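PDB 4OC9: putative O-acetylhomoserine (Thiol)-lyase from Campylobacter jejuni, which probably uses pyridoxal 5'-phosphate to transfer the aminocarboxypropyl group of O-acetylhomoserine onto sulfide or a thiol. Local coordinates for residues N71-A76 and A218-K223; S105-G110 and D131-D136; L229-R234 and N249-D254; T31-E36 and I53-S58; H296-E301 and K336-G341. One frame throughout, in Å; residues are numbered along the deposited sequence.

Contact 1. Residues N71-A76 and A218-K223; sequences NVEGGA and ALIERK
Ile220, Glu221, Arg222 and Lys223 pass alongside the C-terminal end of helix 60-73 and touch Glu73 to Ala76 in turn. Ile220 comes first: its CG1 stands anti to the carbonyl carbon (chi1 -54°), CD1 continues the extended branch (chi2 176°) and meets Glu73 CG at 3.9 Å, the two side chains crossing at about a right angle. The contact uses the methylene part of the glutamate, whose OE1 is taken by His202 and Asn182. At Glu221 the backbone takes over. Its carbonyl O accepts from Ala76 N at 2.8 Å, nearly straight at hydrogen (164°) and nearly along the C=O axis, while Gly75 CA lies 3.6 Å from the same oxygen. The Arg222 guanidinium makes a salt bridge with Asp198 through NE, and the Arg222 carbonyl O meets Ala76 CB at 3.7 Å. Lys223 finishes the run with an extended chain: CG packs on Ala76 CB at 4.0 Å and CE passes 3.7 Å from Gly75 O. A water accepts from Lys223 N and donates to Gly74 O. Gly74, with positive phi, is the C' residue of a Schellman motif ending the helix, and strand 77-81 then pairs antiparallel with strand 217-221. The chemistry is thus mostly backbone: one direct bond and one water bridge join the two segments across the turn from helix to strand, with aliphatic packing at both ends.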
# COMPACT_ATOMS: atom_id res chain seq x y z
N ASN D 71 0.81 9.76 -23.51
CA ASN D 71 -0.20 10.70 -23.97
C ASN D 71 0.13 12.13 -23.61
O ASN D 71 0.02 13.00 -24.46
CB ASN D 71 -1.59 10.33 -23.43
CG ASN D 71 -2.08 9.02 -23.98
OD1 ASN D 71 -1.44 8.43 -24.82
ND2 ASN D 71 -3.20 8.54 -23.47
N VAL D 72 0.56 12.38 -22.38
CA VAL D 72 0.90 13.76 -22.00
C VAL D 72 2.12 14.26 -22.77
O VAL D 72 2.21 15.43 -23.03
CB VAL D 72 1.04 14.02 -20.48
CG1 VAL D 72 -0.27 13.69 -19.81
CG2 VAL D 72 2.16 13.22 -19.86
N GLU D 73 3.06 13.38 -23.09
CA GLU D 73 4.26 13.79 -23.86
C GLU D 73 4.00 13.90 -25.36
O GLU D 73 4.79 14.50 -26.07
CB GLU D 73 5.43 12.83 -23.64
CG GLU D 73 6.19 12.93 -22.32
CD GLU D 73 7.09 14.16 -22.21
OE1 GLU D 73 7.90 14.21 -21.24
OE2 GLU D 73 7.03 15.07 -23.06
N GLY D 74 2.88 13.37 -25.83
CA GLY D 74 2.55 13.40 -27.25
C GLY D 74 3.30 12.26 -27.97
O GLY D 74 3.53 12.30 -29.17
N GLY D 75 3.69 11.23 -27.21
CA GLY D 75 4.41 10.08 -27.76
C GLY D 75 3.47 8.93 -28.06
O GLY D 75 2.27 9.07 -27.96
N ALA D 76 4.02 7.77 -28.40
CA ALA D 76 3.21 6.59 -28.73
C ALA D 76 3.01 5.55 -27.65
O ALA D 76 1.88 5.06 -27.46
CB ALA D 76 3.83 5.88 -29.95
N ALA D 218 10.49 5.90 -16.27
CA ALA D 218 9.75 5.57 -17.47
C ALA D 218 10.53 5.83 -18.75
O ALA D 218 11.32 6.77 -18.83
CB ALA D 218 8.46 6.35 -17.52
N LEU D 219 10.28 4.98 -19.75
CA LEU D 219 10.90 5.16 -21.07
C LEU D 219 9.71 5.37 -21.99
O LEU D 219 8.81 4.52 -22.06
CB LEU D 219 11.69 3.96 -21.61
CG LEU D 219 12.88 3.42 -20.83
CD1 LEU D 219 12.32 2.59 -19.67
CD2 LEU D 219 13.74 2.53 -21.71
N ILE D 220 9.74 6.46 -22.73
CA ILE D 220 8.67 6.79 -23.64
C ILE D 220 9.19 6.94 -25.06
O ILE D 220 10.23 7.59 -25.29
CB ILE D 220 8.03 8.10 -23.21
CG1 ILE D 220 7.61 8.01 -21.74
CG2 ILE D 220 6.85 8.43 -24.10
CD1 ILE D 220 7.05 9.30 -21.20
N GLU D 221 8.49 6.36 -26.03
CA GLU D 221 8.96 6.47 -27.41
C GLU D 221 7.99 7.30 -28.25
O GLU D 221 6.76 7.31 -28.03
CB GLU D 221 9.16 5.11 -28.08
CG GLU D 221 7.90 4.36 -28.54
CD GLU D 221 8.25 3.01 -29.19
OE1 GLU D 221 8.13 2.91 -30.43
OE2 GLU D 221 8.75 2.09 -28.50
N ARG D 222 8.55 8.03 -29.21
CA ARG D 222 7.73 8.87 -30.07
C ARG D 222 6.96 8.06 -31.07
O ARG D 222 7.19 6.86 -31.27
CB ARG D 222 8.58 9.81 -30.92
CG ARG D 222 9.50 9.14 -31.95
CD ARG D 222 10.16 10.18 -32.88
NE ARG D 222 11.16 9.66 -33.83
CZ ARG D 222 10.92 9.23 -35.07
NH1 ARG D 222 9.67 9.18 -35.56
NH2 ARG D 222 11.92 8.82 -35.82
N LYS D 223 6.05 8.74 -31.73
CA LYS D 223 5.27 8.09 -32.76
C LYS D 223 6.17 7.86 -33.96
O LYS D 223 7.03 8.68 -34.24
CB LYS D 223 4.11 8.98 -33.19
CG LYS D 223 3.11 9.20 -32.07
CD LYS D 223 1.99 10.11 -32.46
CE LYS D 223 1.03 10.19 -31.31
NZ LYS D 223 -0.17 11.01 -31.62
O HOH W 1 5.65 11.59 -30.83

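Contact 2. Residues S105-G110 and D131-D136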
# COMPACT_ATOMS: atom_id res chain seq x y z
N SER D 105 25.85 14.10 -22.93
CA SER D 105 26.07 15.47 -22.50
C SER D 105 26.94 15.55 -21.24
O SER D 105 26.84 14.72 -20.33
CB SER D 105 24.71 16.16 -22.24
OG SER D 105 24.88 17.44 -21.68
N ASN D 106 27.79 16.56 -21.22
CA ASN D 106 28.70 16.78 -20.11
C ASN D 106 27.97 17.46 -18.95
O ASN D 106 28.54 17.70 -17.89
CB ASN D 106 29.89 17.65 -20.54
CG ASN D 106 29.49 19.07 -20.95
OD1 ASN D 106 28.34 19.36 -21.32
ND2 ASN D 106 30.46 19.95 -20.93
N LYS D 107 26.71 17.81 -19.18
CA LYS D 107 25.90 18.44 -18.13
C LYS D 107 24.62 17.62 -17.83
O LYS D 107 23.55 17.89 -18.39
CB LYS D 107 25.56 19.89 -18.47
CG LYS D 107 26.79 20.76 -18.63
CD LYS D 107 26.47 22.23 -18.80
CE LYS D 107 27.74 22.98 -19.05
NZ LYS D 107 27.51 24.44 -19.07
N ILE D 108 24.79 16.60 -16.99
CA ILE D 108 23.71 15.72 -16.58
C ILE D 108 23.80 15.29 -15.12
O ILE D 108 24.76 15.63 -14.41
CB ILE D 108 23.66 14.44 -17.42
CG1 ILE D 108 24.96 13.64 -17.24
CG2 ILE D 108 23.38 14.80 -18.86
CD1 ILE D 108 25.01 12.34 -18.03
N TYR D 109 22.78 14.54 -14.71
CA TYR D 109 22.68 14.02 -13.38
C TYR D 109 23.89 13.15 -13.11
O TYR D 109 24.25 12.31 -13.91
CB TYR D 109 21.33 13.27 -13.20
CG TYR D 109 21.21 12.54 -11.89
CD1 TYR D 109 21.11 13.23 -10.69
CD2 TYR D 109 21.11 11.15 -11.86
CE1 TYR D 109 20.99 12.55 -9.48
CE2 TYR D 109 20.98 10.46 -10.67
CZ TYR D 109 20.92 11.15 -9.48
OH TYR D 109 20.79 10.45 -8.30
N GLY D 110 24.50 13.40 -11.96
CA GLY D 110 25.70 12.69 -11.51
C GLY D 110 25.61 11.19 -11.60
O GLY D 110 26.55 10.52 -12.06
N ASP D 131 29.88 18.52 -25.35
CA ASP D 131 29.44 19.74 -24.72
C ASP D 131 28.14 20.24 -25.37
O ASP D 131 28.13 20.57 -26.57
CB ASP D 131 30.57 20.78 -24.86
CG ASP D 131 30.27 22.12 -24.17
OD1 ASP D 131 29.23 22.30 -23.47
OD2 ASP D 131 31.12 23.02 -24.32
N ILE D 132 27.05 20.31 -24.60
CA ILE D 132 25.78 20.78 -25.15
C ILE D 132 25.87 22.23 -25.60
O ILE D 132 25.03 22.68 -26.38
CB ILE D 132 24.56 20.78 -24.21
CG1 ILE D 132 24.99 21.40 -22.90
CG2 ILE D 132 24.05 19.40 -23.95
CD1 ILE D 132 23.83 22.05 -22.21
N ASP D 133 26.81 22.98 -25.05
CA ASP D 133 26.99 24.39 -25.42
C ASP D 133 27.81 24.60 -26.68
O ASP D 133 27.87 25.69 -27.19
CB ASP D 133 27.63 25.16 -24.26
CG ASP D 133 26.69 25.32 -23.07
OD1 ASP D 133 25.47 25.42 -23.28
OD2 ASP D 133 27.19 25.43 -21.92
N ASP D 134 28.40 23.53 -27.21
CA ASP D 134 29.21 23.61 -28.42
C ASP D 134 29.00 22.29 -29.20
O ASP D 134 29.82 21.38 -29.16
CB ASP D 134 30.69 23.77 -28.04
CG ASP D 134 31.60 23.88 -29.25
OD1 ASP D 134 31.09 24.15 -30.37
OD2 ASP D 134 32.82 23.71 -29.05
N LEU D 135 27.91 22.25 -29.95
CA LEU D 135 27.54 21.06 -30.69
C LEU D 135 28.49 20.50 -31.71
O LEU D 135 28.35 19.34 -32.10
CB LEU D 135 26.10 21.18 -31.21
CG LEU D 135 25.05 21.33 -30.08
CD1 LEU D 135 23.65 21.48 -30.65
CD2 LEU D 135 25.08 20.15 -29.10
N ASP D 136 29.46 21.28 -32.15
CA ASP D 136 30.43 20.72 -33.09
C ASP D 136 31.12 19.56 -32.36
O ASP D 136 31.52 18.57 -32.99
CB ASP D 136 31.49 21.74 -33.55
CG ASP D 136 30.92 22.87 -34.39
OD1 ASP D 136 29.81 22.72 -34.96
OD2 ASP D 136 31.62 23.90 -34.53
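An ST turn at Ser105 and an Asx turn at Asp131 face each other here, in the loops that leave two neighbouring parallel strands, and Lys107 joins them to Asp133. Lys107 reaches over with an extended chain, crossing Asp133 at about a right angle, and NZ forms a salt bridge to Asp133 OD2 at 3.0 Å, nearly in line with the C-O bond. Tyr326 OH bonds to both of these charged atoms, and Gln158 OE1 also takes Lys107 NZ. Nearer the backbones, Ser105 OG is pressed against Ile132 CG2 at 3.1 Å while it accepts from Lys107 N at 3.1 Å. Asn106 lies against Asp131, its OD1 3.6 Å from Asp131 CA, with amide and carboxylate planes 54° apart. Asp131 CG stands anti to its own backbone N (chi1 -177°), and OD1 receives Asp133 N at 3.0 Å from well above the carboxylate plane. A type I turn from Asp131 to Asp134 closes over this bond. The contact ties together the loops at the C-terminal ends of strands 101-105 and 126-130, which with helix 110-119 form a beta-alpha-beta crossover of the kind that builds the large domain of fold-type I pyridoxal phosphate enzymes.

Contact 3. Residues L229-R234 and N249-D254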
# COMPACT_ATOMS: atom_id res chain seq x y z
N LEU D 229 14.28 2.83 -36.70
CA LEU D 229 14.93 1.57 -36.28
C LEU D 229 14.90 0.49 -37.34
O LEU D 229 15.88 -0.24 -37.51
CB LEU D 229 14.32 1.05 -34.98
CG LEU D 229 14.55 1.91 -33.73
CD1 LEU D 229 13.79 1.36 -32.54
CD2 LEU D 229 16.04 2.01 -33.41
N LYS D 230 13.77 0.35 -38.02
CA LYS D 230 13.65 -0.66 -39.06
C LYS D 230 14.52 -0.32 -40.27
O LYS D 230 14.57 0.82 -40.70
CB LYS D 230 12.18 -0.84 -39.49
CG LYS D 230 11.31 -1.55 -38.47
CD LYS D 230 9.90 -1.66 -39.01
CE LYS D 230 9.01 -2.44 -38.07
NZ LYS D 230 7.58 -2.48 -38.48
N ASN D 231 15.18 -1.33 -40.81
CA ASN D 231 16.04 -1.19 -41.98
C ASN D 231 17.11 -0.12 -41.80
O ASN D 231 17.38 0.65 -42.69
CB ASN D 231 15.21 -0.86 -43.22
CG ASN D 231 14.17 -1.92 -43.51
OD1 ASN D 231 14.37 -3.11 -43.22
ND2 ASN D 231 13.08 -1.51 -44.14
N ASN D 232 17.72 -0.11 -40.62
CA ASN D 232 18.76 0.83 -40.32
C ASN D 232 19.93 -0.01 -39.85
O ASN D 232 19.87 -0.67 -38.81
CB ASN D 232 18.27 1.85 -39.28
CG ASN D 232 19.33 2.85 -38.87
OD1 ASN D 232 20.53 2.62 -39.02
ND2 ASN D 232 18.90 3.95 -38.29
N ASP D 233 20.98 -0.01 -40.66
CA ASP D 233 22.21 -0.77 -40.41
C ASP D 233 22.86 -0.46 -39.07
O ASP D 233 23.69 -1.22 -38.57
CB ASP D 233 23.25 -0.47 -41.50
CG ASP D 233 22.82 -0.90 -42.89
OD1 ASP D 233 21.76 -1.56 -43.03
OD2 ASP D 233 23.57 -0.58 -43.85
N ARG D 234 22.52 0.68 -38.50
CA ARG D 234 23.10 1.06 -37.23
C ARG D 234 22.47 0.24 -36.07
O ARG D 234 23.10 0.06 -35.02
CB ARG D 234 22.91 2.55 -37.01
CG ARG D 234 23.63 3.08 -35.80
CD ARG D 234 23.39 4.57 -35.61
NE ARG D 234 23.89 5.40 -36.72
CZ ARG D 234 25.14 5.86 -36.83
NH1 ARG D 234 26.09 5.55 -35.95
NH2 ARG D 234 25.45 6.63 -37.86
N ASN D 249 12.16 -11.67 -35.84
CA ASN D 249 12.88 -10.48 -36.30
C ASN D 249 11.94 -9.33 -36.03
O ASN D 249 10.85 -9.25 -36.60
CB ASN D 249 13.29 -10.59 -37.77
CG ASN D 249 14.13 -9.40 -38.22
OD1 ASN D 249 13.97 -8.28 -37.75
ND2 ASN D 249 15.03 -9.65 -39.17
N LEU D 250 12.36 -8.44 -35.15
CA LEU D 250 11.52 -7.29 -34.76
C LEU D 250 11.07 -6.38 -35.88
O LEU D 250 9.96 -5.84 -35.79
CB LEU D 250 12.21 -6.47 -33.66
CG LEU D 250 12.43 -7.24 -32.35
CD1 LEU D 250 13.29 -6.47 -31.37
CD2 LEU D 250 11.10 -7.64 -31.72
N ASN D 251 11.85 -6.24 -36.95
CA ASN D 251 11.43 -5.35 -38.04
C ASN D 251 10.19 -5.87 -38.76
O ASN D 251 9.62 -5.18 -39.60
CB ASN D 251 12.55 -5.04 -39.02
CG ASN D 251 13.01 -6.24 -39.81
OD1 ASN D 251 12.25 -7.17 -40.03
ND2 ASN D 251 14.27 -6.20 -40.27
N THR D 252 9.75 -7.07 -38.41
CA THR D 252 8.55 -7.67 -39.00
C THR D 252 7.27 -7.29 -38.26
O THR D 252 6.17 -7.56 -38.73
CB THR D 252 8.68 -9.21 -38.88
OG1 THR D 252 9.83 -9.61 -39.61
CG2 THR D 252 7.46 -10.07 -39.33
N LEU D 253 7.41 -6.66 -37.09
CA LEU D 253 6.25 -6.31 -36.27
C LEU D 253 5.63 -4.97 -36.49
O LEU D 253 6.31 -3.98 -36.65
CB LEU D 253 6.64 -6.40 -34.78
CG LEU D 253 7.20 -7.73 -34.25
CD1 LEU D 253 7.64 -7.57 -32.80
CD2 LEU D 253 6.20 -8.87 -34.39
N ASP D 254 4.30 -4.94 -36.43
CA ASP D 254 3.58 -3.72 -36.57
C ASP D 254 3.23 -3.28 -35.12
O ASP D 254 2.07 -3.26 -34.70
CB ASP D 254 2.36 -3.93 -37.44
CG ASP D 254 1.63 -2.64 -37.75
OD1 ASP D 254 2.16 -1.53 -37.48
OD2 ASP D 254 0.51 -2.72 -38.29
O HOH W 2 7.42 -4.19 -40.88
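Lys230 lies stretched across Asn251, and the two side chains meet obliquely. The lysine CG is anti to the carbonyl carbon (chi1 -72°), and from there the chain is extended, carrying its methylenes past the asparagine. Lys230 CG packs on Asn251 CB at 3.7 Å, and farther along CE comes within 3.2 Å of Asn251 O. At the end of the chain NZ donates to Leu253 O at 2.7 Å, approaching from above the carbonyl plane, 36° out of it. A water held by Lys230 NZ at 3.0 Å donates in turn to Asn251 O at 2.7 Å, so the ammonium reaches a second carbonyl indirectly. Asn251 turns its amide elsewhere, with CG between the backbone N and the carbonyl carbon (chi1 67°), and ND2 bonds to Asn239 OD1. Asn239 also bonds to Asn231 N and Leu229 O, which links it to both segments. A type II turn, Leu229 to Asn232, starts on the last residue of helix 225-229, and Asn249 OD1 takes Asn251 N in an Asx turn that leads into the 3-10 segment 250-252. Chemically, the lysine serves one carbonyl directly and a second through water near the end of that short segment, an electronegative setting that would favour its charged form; Asp254 OD1, 5.6 Å from Lys230 NZ, may add a weak long-range attraction.

Contact 4. Residues T31-E36 and I53-S58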
# COMPACT_ATOMS: atom_id res chain seq x y z
N THR D 31 1.11 -10.76 -9.10
CA THR D 31 2.20 -11.15 -10.00
C THR D 31 1.78 -11.97 -11.17
O THR D 31 2.42 -11.89 -12.22
CB THR D 31 3.29 -11.94 -9.27
OG1 THR D 31 2.72 -13.06 -8.58
CG2 THR D 31 3.97 -11.07 -8.25
N ALA D 32 0.69 -12.74 -11.03
CA ALA D 32 0.26 -13.61 -12.13
C ALA D 32 -1.19 -13.46 -12.51
O ALA D 32 -1.99 -12.94 -11.77
CB ALA D 32 0.58 -15.06 -11.83
N TYR D 33 -1.50 -14.00 -13.68
CA TYR D 33 -2.82 -13.92 -14.25
C TYR D 33 -3.37 -15.27 -14.70
O TYR D 33 -2.64 -16.14 -15.15
CB TYR D 33 -2.74 -12.92 -15.43
CG TYR D 33 -2.11 -11.63 -14.96
CD1 TYR D 33 -0.73 -11.47 -14.95
CD2 TYR D 33 -2.90 -10.61 -14.43
CE1 TYR D 33 -0.15 -10.29 -14.47
CE2 TYR D 33 -2.33 -9.44 -13.96
CZ TYR D 33 -0.97 -9.28 -13.98
OH TYR D 33 -0.39 -8.14 -13.47
N ASN D 34 -4.68 -15.43 -14.58
CA ASN D 34 -5.33 -16.67 -14.95
C ASN D 34 -5.66 -16.68 -16.44
O ASN D 34 -6.57 -15.98 -16.87
CB ASN D 34 -6.62 -16.80 -14.14
CG ASN D 34 -7.36 -18.13 -14.36
OD1 ASN D 34 -8.54 -18.19 -14.12
ND2 ASN D 34 -6.66 -19.18 -14.80
N PHE D 35 -4.90 -17.45 -17.22
CA PHE D 35 -5.16 -17.54 -18.64
C PHE D 35 -6.47 -18.30 -18.77
O PHE D 35 -6.72 -19.23 -18.01
CB PHE D 35 -4.07 -18.29 -19.38
CG PHE D 35 -2.71 -17.72 -19.15
CD1 PHE D 35 -2.37 -16.48 -19.70
CD2 PHE D 35 -1.78 -18.40 -18.42
CE1 PHE D 35 -1.14 -15.94 -19.48
CE2 PHE D 35 -0.52 -17.86 -18.22
CZ PHE D 35 -0.20 -16.64 -18.75
N GLU D 36 -7.30 -17.89 -19.74
CA GLU D 36 -8.63 -18.52 -19.96
C GLU D 36 -8.52 -19.93 -20.56
O GLU D 36 -9.44 -20.73 -20.41
CB GLU D 36 -9.51 -17.66 -20.85
CG GLU D 36 -9.70 -16.24 -20.35
CD GLU D 36 -10.55 -15.41 -21.27
OE1 GLU D 36 -11.60 -15.89 -21.72
OE2 GLU D 36 -10.20 -14.23 -21.49
N ILE D 53 0.59 -11.53 -18.65
CA ILE D 53 1.34 -12.77 -18.48
C ILE D 53 1.91 -12.92 -17.07
O ILE D 53 1.56 -13.85 -16.34
CB ILE D 53 2.53 -12.84 -19.45
CG1 ILE D 53 2.05 -12.87 -20.89
CG2 ILE D 53 3.35 -14.08 -19.16
CD1 ILE D 53 3.18 -12.86 -21.93
N TYR D 54 2.78 -11.98 -16.70
CA TYR D 54 3.45 -11.98 -15.42
C TYR D 54 3.92 -10.57 -15.16
O TYR D 54 4.49 -9.93 -16.05
CB TYR D 54 4.63 -12.94 -15.48
CG TYR D 54 5.35 -13.13 -14.17
CD1 TYR D 54 4.76 -13.87 -13.13
CD2 TYR D 54 6.66 -12.69 -14.01
CE1 TYR D 54 5.43 -14.10 -11.94
CE2 TYR D 54 7.32 -12.90 -12.82
CZ TYR D 54 6.70 -13.62 -11.79
OH TYR D 54 7.38 -13.83 -10.61
N SER D 55 3.69 -10.10 -13.93
CA SER D 55 4.02 -8.71 -13.53
C SER D 55 5.45 -8.23 -13.70
O SER D 55 5.67 -7.02 -13.72
CB SER D 55 3.46 -8.36 -12.15
OG SER D 55 2.06 -8.41 -12.22
N ARG D 56 6.40 -9.13 -13.81
CA ARG D 56 7.77 -8.66 -14.05
C ARG D 56 7.85 -7.99 -15.43
O ARG D 56 8.66 -7.11 -15.64
CB ARG D 56 8.80 -9.77 -13.92
CG ARG D 56 10.16 -9.50 -14.57
CD ARG D 56 11.26 -10.43 -14.14
NE ARG D 56 10.87 -11.80 -13.83
CZ ARG D 56 10.77 -12.84 -14.66
NH1 ARG D 56 10.96 -12.70 -15.96
NH2 ARG D 56 10.43 -14.01 -14.15
N LEU D 57 6.96 -8.40 -16.35
CA LEU D 57 6.91 -7.84 -17.71
C LEU D 57 5.96 -6.66 -17.79
O LEU D 57 6.31 -5.62 -18.33
CB LEU D 57 6.42 -8.87 -18.71
CG LEU D 57 7.07 -10.25 -18.66
CD1 LEU D 57 6.69 -10.98 -19.93
CD2 LEU D 57 8.56 -10.09 -18.60
N SER D 58 4.72 -6.85 -17.30
CA SER D 58 3.75 -5.78 -17.32
C SER D 58 2.67 -6.06 -16.28
O SER D 58 2.38 -7.21 -15.94
CB SER D 58 3.09 -5.64 -18.68
OG SER D 58 2.25 -6.75 -18.95
O HOH W 3 5.09 -14.48 -8.06
O HOH W 4 -0.06 -15.96 -15.48
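Thr31, Tyr33 and Phe35 meet Ile53, Tyr54 and Ser55 through hydrogen bonds, water and ring packing. The direct hydrogen bonds are two. Ser55 N donates to Thr31 O at 2.8 Å, almost straight (173°), and Tyr33 OH donates to Ser55 OG at 2.8 Å; Ser55 OG is also bonded to Asn30 O. Tyr54 CA adds a CA-H...O contact to Thr31 O at 3.4 Å, and the ring carbon Tyr54 CD1 approaches that oxygen to 3.2 Å. One water donates to Tyr33 O at 2.6 Å and to Ile53 O at 2.8 Å, bridging the two loops. Among the rings, Tyr33, its CG anti to the carbonyl carbon (chi1 -53°), presents its edge, in plane, to Ile53 O and Ser55 N; Tyr33 O sits over one face of Phe35, toward the rim. Apolar contact is modest: Phe35 CZ lies 4.4 Å from Ile53 CG2. Tyr54 OH bonds to the pyridoxyl-lysine of the second subunit, as does Arg56 NH2, so loop 53-58 helps build a neighbouring active site. A third subunit packs on Ala32, Asn34 and Glu36, among others. Helix 38-45 packs against Phe35 and Ile53, and helix 60-73 starts just beyond Ser58 and touches Tyr33.

Contact 5. Residues H296-E301 and K336-G341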
# COMPACT_ATOMS: atom_id res chain seq x y z
N HIS D 296 5.53 25.19 -8.03
CA HIS D 296 6.95 24.99 -7.87
C HIS D 296 7.69 26.09 -8.64
O HIS D 296 8.67 26.65 -8.14
CB HIS D 296 7.45 23.66 -8.43
CG HIS D 296 7.12 22.45 -7.62
ND1 HIS D 296 7.83 22.10 -6.49
CD2 HIS D 296 6.32 21.40 -7.89
CE1 HIS D 296 7.39 20.96 -6.02
NE2 HIS D 296 6.46 20.51 -6.85
N SER D 297 7.23 26.34 -9.86
CA SER D 297 7.85 27.34 -10.75
C SER D 297 7.73 28.75 -10.23
O SER D 297 8.68 29.49 -10.22
CB SER D 297 7.30 27.20 -12.17
OG SER D 297 7.62 25.92 -12.73
N GLN D 298 6.53 29.11 -9.84
CA GLN D 298 6.29 30.45 -9.29
C GLN D 298 7.18 30.66 -8.04
O GLN D 298 7.80 31.72 -7.90
CB GLN D 298 4.81 30.61 -8.94
CG GLN D 298 3.89 30.58 -10.15
CD GLN D 298 2.40 30.43 -9.78
OE1 GLN D 298 2.06 29.81 -8.77
NE2 GLN D 298 1.53 30.91 -10.65
N ASN D 299 7.20 29.69 -7.13
CA ASN D 299 8.04 29.82 -5.95
C ASN D 299 9.51 29.93 -6.31
O ASN D 299 10.22 30.77 -5.77
CB ASN D 299 7.88 28.66 -4.99
CG ASN D 299 6.60 28.72 -4.18
OD1 ASN D 299 5.93 29.73 -4.13
ND2 ASN D 299 6.29 27.62 -3.49
N ALA D 300 9.98 29.08 -7.22
CA ALA D 300 11.38 29.11 -7.61
C ALA D 300 11.81 30.45 -8.13
O ALA D 300 12.91 30.94 -7.82
CB ALA D 300 11.66 28.04 -8.66
N GLU D 301 10.94 31.06 -8.94
CA GLU D 301 11.25 32.36 -9.52
C GLU D 301 11.41 33.43 -8.45
O GLU D 301 12.36 34.20 -8.51
CB GLU D 301 10.22 32.75 -10.55
CG GLU D 301 10.59 33.99 -11.33
CD GLU D 301 9.68 34.07 -12.60
OE1 GLU D 301 9.30 35.13 -13.20
OE2 GLU D 301 9.33 32.94 -13.05
N LYS D 336 4.90 27.97 -21.55
CA LYS D 336 4.17 28.54 -20.39
C LYS D 336 4.95 29.49 -19.43
O LYS D 336 4.48 29.92 -18.37
CB LYS D 336 3.57 27.41 -19.57
CG LYS D 336 2.36 26.74 -20.19
CD LYS D 336 1.77 25.70 -19.25
CE LYS D 336 0.41 25.04 -19.68
NZ LYS D 336 0.26 24.58 -21.09
N ASN D 337 6.14 29.82 -19.85
CA ASN D 337 7.01 30.69 -19.09
C ASN D 337 7.26 30.29 -17.62
O ASN D 337 7.24 31.12 -16.72
CB ASN D 337 6.56 32.15 -19.17
CG ASN D 337 7.69 33.11 -18.85
OD1 ASN D 337 8.80 32.95 -19.35
ND2 ASN D 337 7.40 34.13 -18.06
N PHE D 338 7.38 28.99 -17.38
CA PHE D 338 7.65 28.42 -16.06
C PHE D 338 8.89 27.59 -16.29
O PHE D 338 8.98 26.89 -17.28
CB PHE D 338 6.52 27.57 -15.50
CG PHE D 338 5.25 28.33 -15.17
CD1 PHE D 338 5.23 29.25 -14.14
CD2 PHE D 338 4.05 28.00 -15.78
CE1 PHE D 338 4.09 29.94 -13.82
CE2 PHE D 338 2.88 28.65 -15.44
CZ PHE D 338 2.90 29.63 -14.46
N ALA D 339 9.84 27.65 -15.37
CA ALA D 339 11.10 26.93 -15.52
C ALA D 339 11.39 25.83 -14.49
O ALA D 339 12.54 25.44 -14.26
CB ALA D 339 12.21 27.94 -15.49
N SER D 340 10.33 25.34 -13.86
CA SER D 340 10.41 24.27 -12.85
C SER D 340 10.99 24.73 -11.50
O SER D 340 11.25 25.91 -11.29
CB SER D 340 11.12 23.04 -13.40
OG SER D 340 10.96 21.96 -12.51
N GLY D 341 11.19 23.79 -10.59
CA GLY D 341 11.67 24.12 -9.24
C GLY D 341 13.07 23.88 -8.81
O GLY D 341 13.36 23.91 -7.62
O HOH W 5 9.75 29.78 -13.36
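Ser297 OG is gripped twice: Ser340 N gives it a weak, bent bond (3.0 Å, 129° at hydrogen), and Ile293 O one helical turn back is its stronger partner. The setting is the C-terminal domain of a fold-type I enzyme, where long helix 276-309 meets the loop leading into strand 342-346 of the five-stranded mixed sheet. Ser297 also packs tightly, its CB 3.4 Å from Phe338 CB and 3.5 Å from Phe338 CD1. The phenylalanine CG stands anti to the carbonyl carbon (chi1 -67°), and its ring lies side by side with Gln298, both pointing the same way, amide and ring planes 75° apart; Gln298 CG touches CE1 of Phe338 at 3.7 Å. A water joins the two segments again, accepting from Ala339 N at 2.9 Å and donating to Glu301 OE2 at 3.2 Å, with a weak bond to Ser297 O. The CA-CB bond of Ser340 points away from 296-301, and OG bonds to Val184 O, joining the loop to the residues just after strand 177-181. Its carbonyl O accepts Tyr318 OH while Ala300 CB presses on it at 3.4 Å, and Gly341 CA sits 4.0 Å from that same methyl.

Contact 4 comes first along the chain, then contact 1, whose long span encloses contact 2, then contacts 3 and 5. Contacts 1 and 2 share the seven-stranded sheet: contact 1 involves strand 217-221 near one edge, contact 2 the loops after strands 101-105 and 126-130 near the other, centres about 24 Å apart. Contacts 3 and 1 have the nearest centres, about 19 Å; helix 225-229 leads from one into the other. Contact 4 reaches neighbouring subunits, its Arg56 bonding to Tyr109 of the second subunit, from contact 2's segments. Contact 5 joins helix 276-309 to the loop before strand 342-346 of the second sheet, its centre about 41 Å from those of contacts 3 and 4. Cofactor sites are assembled between chains.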